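SecB-like chaperone Rv1957 (Mycobacterium tuberculosis, PDB 5MTW) prevents aggregation of antitoxin HigA1 as the chaperone of a toxin-antitoxin-chaperone system and is required for neutralisation of toxin HigB1. Local coordinates at residues A59-P64 with V71-C76; F108-D113 with F138-Y143; G49-L54 with R79-A84. One frame throughout, in Å; residues are numbered along the deposited sequence.

How the contacts relate
Contacts 1 and 3 are two places along one beta hairpin, strands 50-62 and 69-82: contact 1 lies near the turn, contact 3 at the far ends, with centres about 29 Å apart on opposite sides of the chain's centre. They still touch, through Cys76 CB and Leu54 CD1 at 4.1 Å. Contact 2 sits beside contact 1, centres about 10 Å apart, because strands 69-82 and 99-114 are neighbours in the sheet: Val72 O lies 2.7 Å from Ala110 N. Contacts 2 and 3 do not touch, their centres about 26 Å apart. The bound HigA1 peptide packs at all three, on the Asp61 and Val71 face at contact 1 and the Leu50 and Tyr52 face at contact 3.

Contact 1. Residues A59-P64 with V71-C76; sequences AVDADP and VVRISC
Asp61 and Arg73 meet on one face of an antiparallel strand pair, their side chains crossing at about a right angle. The guanidinium grips the carboxylate side-on: Arg73 NE donates to Asp61 OD2 at 2.7 Å and Arg73 NH2 to Asp61 OD1 at 2.8 Å, both nearly straight, each on the syn side of its oxygen, a little out of the carboxylate plane. The two planes are 13° apart, and this salt bridge fixes both rotations. A bend at chi3 (-82°) swings Arg73 NE across to the aspartate. Ala59 CB lies over one guanidinium face, 3.8 Å from Arg73 NH2 and offset toward the rim.

Backbone bonds pair Ala59 with Arg73 and Asp61 with Val71. Between them, Val60 and Val72 form a non-hydrogen-bonded pair whose side chains occupy the other face, with Val60 CG2 and Val72 CG2 4.3 Å apart.

This is the turn-proximal part of the hairpin of strands 50-62 and 69-82. Glu107 on strand 99-114 gives Arg73 NH1 a second salt bridge, and apolar side chains of the bound peptide pack on Asp61 and Val71. On the Val72 side, Leu140 of helix 125-154 packs against the sheet.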
ATOM      1  N   ALA A  59     -15.309   2.438 -18.095  1.00 25.05           N
ATOM      2  CA  ALA A  59     -16.678   2.838 -18.140  1.00 25.98           C
ATOM      3  C   ALA A  59     -16.701   4.243 -17.592  1.00 27.82           C
ATOM      4  O   ALA A  59     -15.755   4.671 -16.911  1.00 21.60           O
ATOM      5  CB  ALA A  59     -17.525   1.859 -17.355  1.00 22.36           C
ATOM      6  N   VAL A  60     -17.701   5.024 -17.958  1.00 26.93           N
ATOM      7  CA  VAL A  60     -17.820   6.385 -17.377  1.00 29.99           C
ATOM      8  C   VAL A  60     -19.294   6.525 -16.863  1.00 32.61           C
ATOM      9  O   VAL A  60     -20.217   5.965 -17.433  1.00 28.30           O
ATOM     10  CB  VAL A  60     -17.309   7.477 -18.336  1.00 30.75           C
ATOM     11  CG1 VAL A  60     -18.099   7.527 -19.627  1.00 35.00           C
ATOM     12  CG2 VAL A  60     -17.321   8.873 -17.688  1.00 32.92           C
ATOM     13  N   ASP A  61     -19.476   7.164 -15.725  1.00 27.69           N
ATOM     14  CA  ASP A  61     -20.845   7.429 -15.202  1.00 30.84           C
ATOM     15  C   ASP A  61     -20.950   8.915 -15.119  1.00 25.10           C
ATOM     16  O   ASP A  61     -20.096   9.606 -14.481  1.00 20.07           O
ATOM     17  CB  ASP A  61     -21.098   6.841 -13.796  1.00 33.24           C
ATOM     18  CG  ASP A  61     -20.816   5.378 -13.689  1.00 39.85           C
ATOM     19  OD1 ASP A  61     -21.344   4.610 -14.522  1.00 36.66           O
ATOM     20  OD2 ASP A  61     -20.068   4.983 -12.740  1.00 41.49           O
ATOM     21  N   ALA A  62     -21.966   9.453 -15.788  1.00 24.27           N
ATOM     22  CA  ALA A  62     -22.189  10.862 -15.838  1.00 26.01           C
ATOM     23  C   ALA A  62     -23.655  11.179 -15.966  1.00 30.89           C
ATOM     24  O   ALA A  62     -24.446  10.331 -16.306  1.00 37.94           O
ATOM     25  CB  ALA A  62     -21.410  11.432 -17.000  1.00 27.98           C
ATOM     26  N   ASP A  63     -24.037  12.379 -15.626  1.00 29.63           N
ATOM     27  CA  ASP A  63     -25.419  12.816 -15.907  1.00 35.93           C
ATOM     28  C   ASP A  63     -25.300  14.303 -15.985  1.00 33.55           C
ATOM     29  O   ASP A  63     -25.588  14.968 -15.031  1.00 30.23           O
ATOM     30  CB  ASP A  63     -26.362  12.438 -14.774  1.00 36.54           C
ATOM     31  CG  ASP A  63     -27.859  12.940 -15.009  1.00 44.81           C
ATOM     32  OD1 ASP A  63     -28.286  13.583 -16.061  1.00 44.86           O
ATOM     33  OD2 ASP A  63     -28.595  12.674 -14.045  1.00 45.15           O
ATOM     34  N   PRO A  64     -24.760  14.786 -17.102  1.00 38.66           N
ATOM     35  CA  PRO A  64     -24.263  16.154 -17.170  1.00 45.03           C
ATOM     36  C   PRO A  64     -25.308  17.260 -17.095  1.00 48.42           C
ATOM     37  O   PRO A  64     -24.956  18.403 -16.783  1.00 52.68           O
ATOM     38  CB  PRO A  64     -23.476  16.207 -18.495  1.00 43.38           C
ATOM     39  CG  PRO A  64     -23.672  14.901 -19.174  1.00 43.99           C
ATOM     40  CD  PRO A  64     -24.368  13.962 -18.251  1.00 39.80           C
ATOM     41  N   VAL A  71     -17.680  10.051 -13.095  1.00 22.38           N
ATOM     42  CA  VAL A  71     -16.788   9.016 -12.568  1.00 21.09           C
ATOM     43  C   VAL A  71     -16.250   8.113 -13.658  1.00 22.56           C
ATOM     44  O   VAL A  71     -17.020   7.558 -14.431  1.00 19.67           O
ATOM     45  CB  VAL A  71     -17.571   8.119 -11.582  1.00 20.28           C
ATOM     46  CG1 VAL A  71     -16.672   6.977 -11.035  1.00 22.06           C
ATOM     47  CG2 VAL A  71     -18.047   8.965 -10.438  1.00 22.37           C
ATOM     48  N   VAL A  72     -14.942   7.964 -13.716  1.00 20.43           N
ATOM     49  CA  VAL A  72     -14.275   6.989 -14.602  1.00 21.68           C
ATOM     50  C   VAL A  72     -13.976   5.752 -13.804  1.00 20.79           C
ATOM     51  O   VAL A  72     -13.348   5.838 -12.702  1.00 21.09           O
ATOM     52  CB  VAL A  72     -12.960   7.531 -15.214  1.00 23.40           C
ATOM     53  CG1 VAL A  72     -12.296   6.450 -16.091  1.00 22.34           C
ATOM     54  CG2 VAL A  72     -13.314   8.755 -16.033  1.00 22.58           C
ATOM     55  N   ARG A  73     -14.432   4.600 -14.317  1.00 19.35           N
ATOM     56  CA  ARG A  73     -14.248   3.318 -13.661  1.00 22.04           C
ATOM     57  C   ARG A  73     -13.449   2.407 -14.592  1.00 24.22           C
ATOM     58  O   ARG A  73     -13.678   2.375 -15.830  1.00 25.07           O
ATOM     59  CB  ARG A  73     -15.611   2.622 -13.324  1.00 24.75           C
ATOM     60  CG  ARG A  73     -16.456   3.252 -12.278  1.00 27.26           C
ATOM     61  CD  ARG A  73     -17.675   2.381 -11.938  1.00 30.86           C
ATOM     62  NE  ARG A  73     -18.741   2.598 -12.904  1.00 31.18           N
ATOM     63  CZ  ARG A  73     -19.180   1.695 -13.792  1.00 36.11           C
ATOM     64  NH1 ARG A  73     -18.684   0.454 -13.819  1.00 30.46           N
ATOM     65  NH2 ARG A  73     -20.141   2.060 -14.657  1.00 34.31           N
ATOM     66  N   ILE A  74     -12.505   1.698 -14.018  1.00 21.37           N
ATOM     67  CA  ILE A  74     -11.829   0.605 -14.736  1.00 23.77           C
ATOM     68  C   ILE A  74     -11.957  -0.674 -13.928  1.00 25.20           C
ATOM     69  O   ILE A  74     -11.545  -0.739 -12.743  1.00 21.66           O
ATOM     70  CB  ILE A  74     -10.352   0.925 -15.090  1.00 27.94           C
ATOM     71  CG1 ILE A  74     -10.359   2.214 -15.946  1.00 30.82           C
ATOM     72  CG2 ILE A  74      -9.721  -0.258 -15.836  1.00 25.36           C
ATOM     73  CD1 ILE A  74      -9.015   2.789 -16.192  1.00 35.52           C
ATOM     74  N   SER A  75     -12.650  -1.610 -14.571  1.00 21.92           N
ATOM     75  CA  SER A  75     -12.830  -3.006 -14.105  1.00 24.48           C
ATOM     76  C   SER A  75     -11.651  -3.861 -14.611  1.00 24.79           C
ATOM     77  O   SER A  75     -11.225  -3.694 -15.762  1.00 24.14           O
ATOM     78  CB  SER A  75     -14.190  -3.559 -14.615  1.00 26.84           C
ATOM     79  OG  SER A  75     -14.405  -4.849 -14.104  1.00 30.41           O
ATOM     80  N   CYS A  76     -11.030  -4.639 -13.725  1.00 22.40           N
ATOM     81  CA  CYS A  76      -9.864  -5.440 -14.066  1.00 23.42           C
ATOM     82  C   CYS A  76     -10.094  -6.924 -13.720  1.00 21.69           C
ATOM     83  O   CYS A  76     -10.695  -7.267 -12.645  1.00 19.30           O
ATOM     84  CB  CYS A  76      -8.635  -4.954 -13.328  1.00 25.62           C
ATOM     85  SG  CYS A  76      -8.361  -3.196 -13.463  1.00 33.79           S
TER

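Contact 2. Residues F108-D113 with F138-Y143; sequences FAALFD and FALYPY
Leu140 reaches from the helix onto Phe108 and Ala110, two alternate residues of strand 108-113 that face it. The contact between these segments is apolar and buried, with no hydrogen bond joining them.

The aliphatic packing centres on the branched end of Leu140. Its CD2 sits 3.8 Å from Ala110 CB and 3.9 Å from Phe108 CB, bridging the two residues, and it also approaches the intervening backbone, 4.0 Å from Ala109 C. Leu140 CG is as near to Ala110 CB, at 3.8 Å, while CD1 lies slightly farther from that methyl. Ala110 and Leu140 are also the nearest pair of CA atoms, 6.9 Å apart, and the segment axes approach to 8.9 Å.

The Phe108 ring is met by Tyr143 through its CB and backbone O, not through its ring. Chi1 of -85° sets Phe108 CG anti to the carbonyl carbon. One face of the ring, turned by chi2 of -87°, meets Tyr143 CB, which lies 4.2 Å above its plane and offset toward the rim. Phe108 CZ also comes within 3.7 Å of Tyr143 O. The tyrosine ring itself leads away from the strand, and it meets the ring of Tyr149 of the second subunit edge-to-face.

The axes of segments 108-113 and 138-143 run at 139° (N-to-C directions), the helix packing on one face of the antiparallel sheet, while Ala109 and Leu111 each pack on an aromatic side chain of the bound peptide. Strands 26-40 and 69-82 flank this strand: Leu33 touches Phe108, and Val72 and Ile74 touch Leu140. Beyond the helix, Tyr141 and Pro142 pack on Tyr143 of the second subunit, placing the contact between sheet and subunit interface.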
ATOM      1  N   PHE A 108     -11.486   0.091  -9.870  1.00 17.53           N
ATOM      2  CA  PHE A 108     -11.139   1.376  -9.370  1.00 17.58           C
ATOM      3  C   PHE A 108     -12.044   2.460 -10.001  1.00 18.43           C
ATOM      4  O   PHE A 108     -12.558   2.335 -11.143  1.00 15.69           O
ATOM      5  CB  PHE A 108      -9.629   1.683  -9.630  1.00 20.05           C
ATOM      6  CG  PHE A 108      -8.702   1.117  -8.540  1.00 17.90           C
ATOM      7  CD1 PHE A 108      -8.427   1.864  -7.402  1.00 18.18           C
ATOM      8  CD2 PHE A 108      -8.133  -0.175  -8.631  1.00 20.15           C
ATOM      9  CE1 PHE A 108      -7.617   1.344  -6.352  1.00 17.71           C
ATOM     10  CE2 PHE A 108      -7.337  -0.689  -7.614  1.00 22.05           C
ATOM     11  CZ  PHE A 108      -7.018   0.099  -6.515  1.00 21.34           C
ATOM     12  N   ALA A 109     -12.212   3.542  -9.252  1.00 16.93           N
ATOM     13  CA  ALA A 109     -12.939   4.679  -9.681  1.00 16.07           C
ATOM     14  C   ALA A 109     -12.195   5.945  -9.430  1.00 17.50           C
ATOM     15  O   ALA A 109     -11.613   6.045  -8.358  1.00 17.26           O
ATOM     16  CB  ALA A 109     -14.176   4.806  -8.863  1.00 15.98           C
ATOM     17  N   ALA A 110     -12.255   6.844 -10.405  1.00 17.07           N
ATOM     18  CA  ALA A 110     -11.799   8.213 -10.349  1.00 18.29           C
ATOM     19  C   ALA A 110     -12.972   9.264 -10.553  1.00 19.73           C
ATOM     20  O   ALA A 110     -13.786   9.206 -11.507  1.00 18.05           O
ATOM     21  CB  ALA A 110     -10.635   8.434 -11.330  1.00 20.45           C
ATOM     22  N   LEU A 111     -13.012  10.220  -9.642  1.00 18.92           N
ATOM     23  CA  LEU A 111     -14.073  11.253  -9.564  1.00 17.11           C
ATOM     24  C   LEU A 111     -13.506  12.565 -10.170  1.00 20.81           C
ATOM     25  O   LEU A 111     -12.422  12.970  -9.809  1.00 16.30           O
ATOM     26  CB  LEU A 111     -14.420  11.517  -8.114  1.00 18.77           C
ATOM     27  CG  LEU A 111     -15.476  12.632  -7.834  1.00 21.30           C
ATOM     28  CD1 LEU A 111     -16.766  12.317  -8.593  1.00 24.61           C
ATOM     29  CD2 LEU A 111     -15.747  12.807  -6.356  1.00 22.57           C
ATOM     30  N   PHE A 112     -14.215  13.144 -11.129  1.00 19.02           N
ATOM     31  CA  PHE A 112     -13.819  14.374 -11.729  1.00 21.63           C
ATOM     32  C   PHE A 112     -15.002  15.309 -11.663  1.00 27.11           C
ATOM     33  O   PHE A 112     -16.173  14.865 -11.666  1.00 22.32           O
ATOM     34  CB  PHE A 112     -13.532  14.225 -13.214  1.00 23.00           C
ATOM     35  CG  PHE A 112     -12.409  13.300 -13.530  1.00 21.75           C
ATOM     36  CD1 PHE A 112     -12.630  11.946 -13.549  1.00 22.47           C
ATOM     37  CD2 PHE A 112     -11.144  13.783 -13.827  1.00 22.10           C
ATOM     38  CE1 PHE A 112     -11.617  11.068 -13.872  1.00 24.12           C
ATOM     39  CE2 PHE A 112     -10.138  12.935 -14.175  1.00 22.47           C
ATOM     40  CZ  PHE A 112     -10.351  11.543 -14.155  1.00 23.17           C
ATOM     41  N   ASP A 113     -14.706  16.583 -11.678  1.00 24.83           N
ATOM     42  CA  ASP A 113     -15.764  17.502 -11.993  1.00 30.87           C
ATOM     43  C   ASP A 113     -15.263  18.562 -13.012  1.00 31.78           C
ATOM     44  O   ASP A 113     -14.065  18.556 -13.437  1.00 28.07           O
ATOM     45  CB  ASP A 113     -16.467  17.997 -10.740  1.00 35.08           C
ATOM     46  CG  ASP A 113     -15.534  18.653  -9.749  1.00 43.00           C
ATOM     47  OD1 ASP A 113     -14.576  19.306 -10.184  1.00 43.32           O
ATOM     48  OD2 ASP A 113     -15.804  18.527  -8.524  1.00 44.70           O
ATOM     49  N   PHE A 138      -5.267   6.623 -17.905  1.00 21.22           N
ATOM     50  CA  PHE A 138      -3.874   6.800 -17.492  1.00 23.10           C
ATOM     51  C   PHE A 138      -3.686   7.398 -16.075  1.00 23.92           C
ATOM     52  O   PHE A 138      -2.613   7.262 -15.475  1.00 20.43           O
ATOM     53  CB  PHE A 138      -3.109   7.572 -18.574  1.00 28.57           C
ATOM     54  CG  PHE A 138      -2.812   6.688 -19.776  1.00 33.68           C
ATOM     55  CD1 PHE A 138      -1.661   5.931 -19.812  1.00 35.97           C
ATOM     56  CD2 PHE A 138      -3.718   6.561 -20.817  1.00 37.19           C
ATOM     57  CE1 PHE A 138      -1.391   5.095 -20.891  1.00 40.73           C
ATOM     58  CE2 PHE A 138      -3.456   5.718 -21.894  1.00 41.45           C
ATOM     59  CZ  PHE A 138      -2.285   4.986 -21.924  1.00 39.75           C
ATOM     60  N   ALA A 139      -4.700   8.092 -15.571  1.00 18.92           N
ATOM     61  CA  ALA A 139      -4.693   8.505 -14.164  1.00 19.84           C
ATOM     62  C   ALA A 139      -4.817   7.299 -13.191  1.00 17.63           C
ATOM     63  O   ALA A 139      -4.252   7.245 -12.047  1.00 19.40           O
ATOM     64  CB  ALA A 139      -5.851   9.454 -13.935  1.00 17.81           C
ATOM     65  N   LEU A 140      -5.645   6.380 -13.613  1.00 17.61           N
ATOM     66  CA  LEU A 140      -6.037   5.233 -12.791  1.00 19.58           C
ATOM     67  C   LEU A 140      -5.001   4.107 -12.874  1.00 18.44           C
ATOM     68  O   LEU A 140      -4.819   3.353 -11.936  1.00 18.29           O
ATOM     69  CB  LEU A 140      -7.403   4.679 -13.217  1.00 20.22           C
ATOM     70  CG  LEU A 140      -8.640   5.433 -12.657  1.00 21.18           C
ATOM     71  CD1 LEU A 140      -9.943   4.952 -13.316  1.00 23.41           C
ATOM     72  CD2 LEU A 140      -8.630   5.185 -11.145  1.00 22.37           C
ATOM     73  N   TYR A 141      -4.324   3.969 -14.008  1.00 17.74           N
ATOM     74  CA  TYR A 141      -3.409   2.881 -14.193  1.00 16.95           C
ATOM     75  C   TYR A 141      -2.389   2.718 -13.065  1.00 18.55           C
ATOM     76  O   TYR A 141      -2.168   1.605 -12.626  1.00 17.65           O
ATOM     77  CB  TYR A 141      -2.715   2.906 -15.596  1.00 18.30           C
ATOM     78  CG  TYR A 141      -1.824   1.715 -15.796  1.00 19.38           C
ATOM     79  CD1 TYR A 141      -2.349   0.493 -16.155  1.00 19.38           C
ATOM     80  CD2 TYR A 141      -0.467   1.806 -15.647  1.00 17.99           C
ATOM     81  CE1 TYR A 141      -1.543  -0.597 -16.331  1.00 21.77           C
ATOM     82  CE2 TYR A 141       0.357   0.706 -15.815  1.00 19.34           C
ATOM     83  CZ  TYR A 141      -0.194  -0.503 -16.162  1.00 19.02           C
ATOM     84  OH  TYR A 141       0.519  -1.605 -16.453  1.00 19.96           O
ATOM     85  N   PRO A 142      -1.816   3.840 -12.545  1.00 17.49           N
ATOM     86  CA  PRO A 142      -0.800   3.624 -11.473  1.00 15.82           C
ATOM     87  C   PRO A 142      -1.400   3.037 -10.167  1.00 16.34           C
ATOM     88  O   PRO A 142      -0.766   2.280  -9.468  1.00 15.72           O
ATOM     89  CB  PRO A 142      -0.237   5.030 -11.249  1.00 17.80           C
ATOM     90  CG  PRO A 142      -0.375   5.677 -12.565  1.00 15.87           C
ATOM     91  CD  PRO A 142      -1.651   5.147 -13.192  1.00 17.84           C
ATOM     92  N   TYR A 143      -2.688   3.298  -9.928  1.00 13.25           N
ATOM     93  CA  TYR A 143      -3.334   2.778  -8.773  1.00 16.71           C
ATOM     94  C   TYR A 143      -3.625   1.307  -8.909  1.00 16.88           C
ATOM     95  O   TYR A 143      -3.625   0.491  -7.932  1.00 17.65           O
ATOM     96  CB  TYR A 143      -4.670   3.479  -8.533  1.00 16.17           C
ATOM     97  CG  TYR A 143      -4.457   4.909  -8.105  1.00 16.65           C
ATOM     98  CD1 TYR A 143      -4.239   5.899  -9.061  1.00 17.58           C
ATOM     99  CD2 TYR A 143      -4.481   5.270  -6.764  1.00 16.78           C
ATOM    100  CE1 TYR A 143      -4.026   7.242  -8.695  1.00 18.25           C
ATOM    101  CE2 TYR A 143      -4.288   6.606  -6.384  1.00 18.86           C
ATOM    102  CZ  TYR A 143      -4.065   7.588  -7.349  1.00 21.77           C
ATOM    103  OH  TYR A 143      -3.898   8.923  -6.938  1.00 26.90           O
TER

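Contact 3. Residues G49-L54 with R79-A84; sequences GLTYDL and RIQNQA
Gly49 and Gln83 close the outer end of an antiparallel beta hairpin, the pair of strands 50-62 and 69-82, through a bond from Gln83 N to Gly49 O of 2.6 Å. The donor approaches nearly along the C=O axis. Thr51 and Gln81 follow as a hydrogen-bonded pair joined in both directions; the bond from Thr51 N to Gln81 O, at 2.7 Å, is almost straight. Asp53 and Arg79 form the next such pair. Between these bonded pairs, CA-H...O contacts add to the backbone pairing, with Tyr52 CA 3.1 Å from Arg79 O.

The side chains of Thr51, Asp53, Arg79 and Gln81 share one face. Thr51 and Gln81 lie side by side and point the same way, Thr51 CG2 being 4.2 Å from Gln81 CB. Asp53 OD2 lies 4.0 Å from Gln81 OE1, with the carboxylate and amide planes turned 60° apart. Two of these polar ends have partners outside the two segments: Gln81 NE2 bonds to Asp100 and Arg79 NH1 to His77.

Leu50, Tyr52, Ile80 and Asn82 occupy the other face. Asn82 ND2 bonds to the carbonyl of Ala43, tying the strand end to the loop before strand 50-62, while Tyr52 OH bonds to Glu163 in the C-terminal segment. The bound peptide adds to this side: Leu50 makes backbone hydrogen bonds with it, and an aromatic side chain of the peptide packs on each of Leu50, Tyr52 and Ile80. This end of the hairpin is thus part of the surface that holds the antitoxin peptide. Within the hairpin the apolar touch is slight: Tyr52 CB rests 4.2 Å from Ile80 CG1.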
ATOM      1  N   GLY A  49       7.733 -21.720 -15.194  1.00 63.92           N
ATOM      2  CA  GLY A  49       7.353 -20.558 -15.981  1.00 61.43           C
ATOM      3  C   GLY A  49       6.052 -20.000 -15.420  1.00 59.46           C
ATOM      4  O   GLY A  49       4.989 -20.648 -15.502  1.00 56.44           O
ATOM      5  N   LEU A  50       6.126 -18.800 -14.842  1.00 49.76           N
ATOM      6  CA  LEU A  50       4.921 -18.149 -14.292  1.00 40.53           C
ATOM      7  C   LEU A  50       4.498 -16.954 -15.166  1.00 33.56           C
ATOM      8  O   LEU A  50       5.337 -16.163 -15.677  1.00 26.32           O
ATOM      9  CB  LEU A  50       5.104 -17.958 -12.769  1.00 42.60           C
ATOM     10  CG  LEU A  50       4.440 -16.890 -11.975  1.00 45.87           C
ATOM     11  CD1 LEU A  50       4.671 -16.993 -10.476  1.00 46.66           C
ATOM     12  CD2 LEU A  50       5.149 -15.674 -12.482  1.00 49.17           C
ATOM     13  N   THR A  51       3.206 -16.887 -15.460  1.00 25.30           N
ATOM     14  CA  THR A  51       2.736 -15.808 -16.290  1.00 28.68           C
ATOM     15  C   THR A  51       1.383 -15.167 -15.811  1.00 27.27           C
ATOM     16  O   THR A  51       0.835 -15.557 -14.828  1.00 25.14           O
ATOM     17  CB  THR A  51       2.646 -16.238 -17.779  1.00 32.40           C
ATOM     18  OG1 THR A  51       2.615 -15.059 -18.596  1.00 34.73           O
ATOM     19  CG2 THR A  51       1.408 -17.120 -18.028  1.00 30.81           C
ATOM     20  N   TYR A  52       0.894 -14.186 -16.544  1.00 28.03           N
ATOM     21  CA  TYR A  52      -0.368 -13.548 -16.193  1.00 27.52           C
ATOM     22  C   TYR A  52      -1.111 -12.976 -17.344  1.00 30.94           C
ATOM     23  O   TYR A  52      -0.519 -12.607 -18.311  1.00 28.76           O
ATOM     24  CB  TYR A  52      -0.080 -12.481 -15.134  1.00 25.00           C
ATOM     25  CG  TYR A  52       0.594 -11.270 -15.676  1.00 25.19           C
ATOM     26  CD1 TYR A  52       1.948 -11.233 -15.843  1.00 30.32           C
ATOM     27  CD2 TYR A  52      -0.164 -10.138 -16.025  1.00 26.51           C
ATOM     28  CE1 TYR A  52       2.551 -10.131 -16.385  1.00 34.59           C
ATOM     29  CE2 TYR A  52       0.431  -8.997 -16.513  1.00 28.53           C
ATOM     30  CZ  TYR A  52       1.791  -8.998 -16.675  1.00 30.24           C
ATOM     31  OH  TYR A  52       2.407  -7.898 -17.140  1.00 38.12           O
ATOM     32  N   ASP A  53      -2.407 -12.875 -17.172  1.00 27.14           N
ATOM     33  CA  ASP A  53      -3.319 -12.201 -18.091  1.00 31.50           C
ATOM     34  C   ASP A  53      -4.017 -11.099 -17.314  1.00 28.74           C
ATOM     35  O   ASP A  53      -4.350 -11.297 -16.130  1.00 25.55           O
ATOM     36  CB  ASP A  53      -4.460 -13.107 -18.568  1.00 36.10           C
ATOM     37  CG  ASP A  53      -4.004 -14.289 -19.330  1.00 37.82           C
ATOM     38  OD1 ASP A  53      -2.855 -14.327 -19.793  1.00 44.03           O
ATOM     39  OD2 ASP A  53      -4.824 -15.203 -19.481  1.00 49.29           O
ATOM     40  N   LEU A  54      -4.206  -9.949 -17.947  1.00 30.56           N
ATOM     41  CA  LEU A  54      -4.885  -8.779 -17.306  1.00 29.14           C
ATOM     42  C   LEU A  54      -5.807  -8.060 -18.308  1.00 30.70           C
ATOM     43  O   LEU A  54      -5.343  -7.445 -19.241  1.00 33.14           O
ATOM     44  CB  LEU A  54      -3.879  -7.802 -16.715  1.00 29.53           C
ATOM     45  CG  LEU A  54      -4.472  -6.624 -15.916  1.00 31.67           C
ATOM     46  CD1 LEU A  54      -5.481  -7.006 -14.861  1.00 32.55           C
ATOM     47  CD2 LEU A  54      -3.386  -5.735 -15.284  1.00 34.81           C
ATOM     48  N   ARG A  79      -5.372 -12.859 -13.912  1.00 21.61           N
ATOM     49  CA  ARG A  79      -5.236 -14.312 -13.833  1.00 24.90           C
ATOM     50  C   ARG A  79      -3.750 -14.570 -13.848  1.00 27.61           C
ATOM     51  O   ARG A  79      -3.056 -14.179 -14.780  1.00 24.76           O
ATOM     52  CB  ARG A  79      -5.874 -15.006 -15.042  1.00 32.62           C
ATOM     53  CG  ARG A  79      -7.351 -15.316 -14.959  1.00 37.92           C
ATOM     54  CD  ARG A  79      -7.826 -16.143 -16.202  1.00 41.32           C
ATOM     55  NE  ARG A  79      -8.569 -17.381 -15.882  0.50 47.74           N
ATOM     56  CZ  ARG A  79      -9.812 -17.456 -15.381  0.50 46.29           C
ATOM     57  NH1 ARG A  79     -10.491 -16.384 -15.077  0.50 46.27           N
ATOM     58  NH2 ARG A  79     -10.391 -18.626 -15.181  0.50 50.73           N
ATOM     59  N   ILE A  80      -3.274 -15.136 -12.764  1.00 22.23           N
ATOM     60  CA  ILE A  80      -1.881 -15.582 -12.629  1.00 26.72           C
ATOM     61  C   ILE A  80      -1.832 -17.095 -12.802  1.00 26.19           C
ATOM     62  O   ILE A  80      -2.599 -17.812 -12.193  1.00 23.34           O
ATOM     63  CB  ILE A  80      -1.295 -15.163 -11.274  1.00 24.11           C
ATOM     64  CG1 ILE A  80      -1.207 -13.622 -11.240  1.00 25.83           C
ATOM     65  CG2 ILE A  80       0.084 -15.751 -11.058  1.00 24.85           C
ATOM     66  CD1 ILE A  80      -0.728 -13.097  -9.923  1.00 24.78           C
ATOM     67  N   GLN A  81      -0.898 -17.533 -13.634  1.00 27.01           N
ATOM     68  CA  GLN A  81      -0.853 -18.896 -14.110  1.00 29.66           C
ATOM     69  C   GLN A  81       0.563 -19.450 -14.177  1.00 28.08           C
ATOM     70  O   GLN A  81       1.482 -18.742 -14.586  1.00 27.99           O
ATOM     71  CB  GLN A  81      -1.373 -18.919 -15.526  1.00 34.67           C
ATOM     72  CG  GLN A  81      -2.811 -18.499 -15.690  1.00 42.99           C
ATOM     73  CD  GLN A  81      -3.276 -18.746 -17.095  1.00 45.02           C
ATOM     74  OE1 GLN A  81      -2.660 -18.263 -18.012  1.00 49.29           O
ATOM     75  NE2 GLN A  81      -4.310 -19.543 -17.266  1.00 46.76           N
ATOM     76  N   ASN A  82       0.668 -20.723 -13.798  1.00 28.60           N
ATOM     77  CA  ASN A  82       1.812 -21.668 -14.144  1.00 32.87           C
ATOM     78  C   ASN A  82       1.783 -22.118 -15.619  1.00 37.32           C
ATOM     79  O   ASN A  82       0.788 -22.622 -16.103  1.00 35.13           O
ATOM     80  CB  ASN A  82       1.780 -22.952 -13.243  1.00 27.37           C
ATOM     81  CG  ASN A  82       2.106 -22.640 -11.778  1.00 27.26           C
ATOM     82  OD1 ASN A  82       2.817 -21.679 -11.523  1.00 26.70           O
ATOM     83  ND2 ASN A  82       1.551 -23.409 -10.813  1.00 27.15           N
ATOM     84  N   GLN A  83       2.896 -21.938 -16.307  1.00 50.20           N
ATOM     85  CA  GLN A  83       3.053 -22.373 -17.714  1.00 58.53           C
ATOM     86  C   GLN A  83       3.614 -23.820 -17.760  1.00 63.83           C
ATOM     87  O   GLN A  83       4.328 -24.243 -16.842  1.00 76.55           O
ATOM     88  CB  GLN A  83       4.045 -21.418 -18.410  0.50 51.88           C
ATOM     89  CG  GLN A  83       3.645 -20.894 -19.776  0.50 52.64           C
ATOM     90  CD  GLN A  83       4.493 -19.699 -20.195  0.50 49.45           C
ATOM     91  OE1 GLN A  83       5.551 -19.443 -19.628  0.50 48.42           O
ATOM     92  NE2 GLN A  83       4.026 -18.961 -21.183  0.50 51.33           N
ATOM     93  N   ALA A  84       3.269 -24.572 -18.803  1.00 68.95           N
ATOM     94  CA  ALA A  84       4.137 -25.640 -19.326  1.00 72.35           C
ATOM     95  C   ALA A  84       4.312 -26.822 -18.388  1.00 70.83           C
ATOM     96  O   ALA A  84       3.479 -27.062 -17.535  1.00 67.61           O
ATOM     97  CB  ALA A  84       5.506 -25.058 -19.687  1.00 71.58           C
TER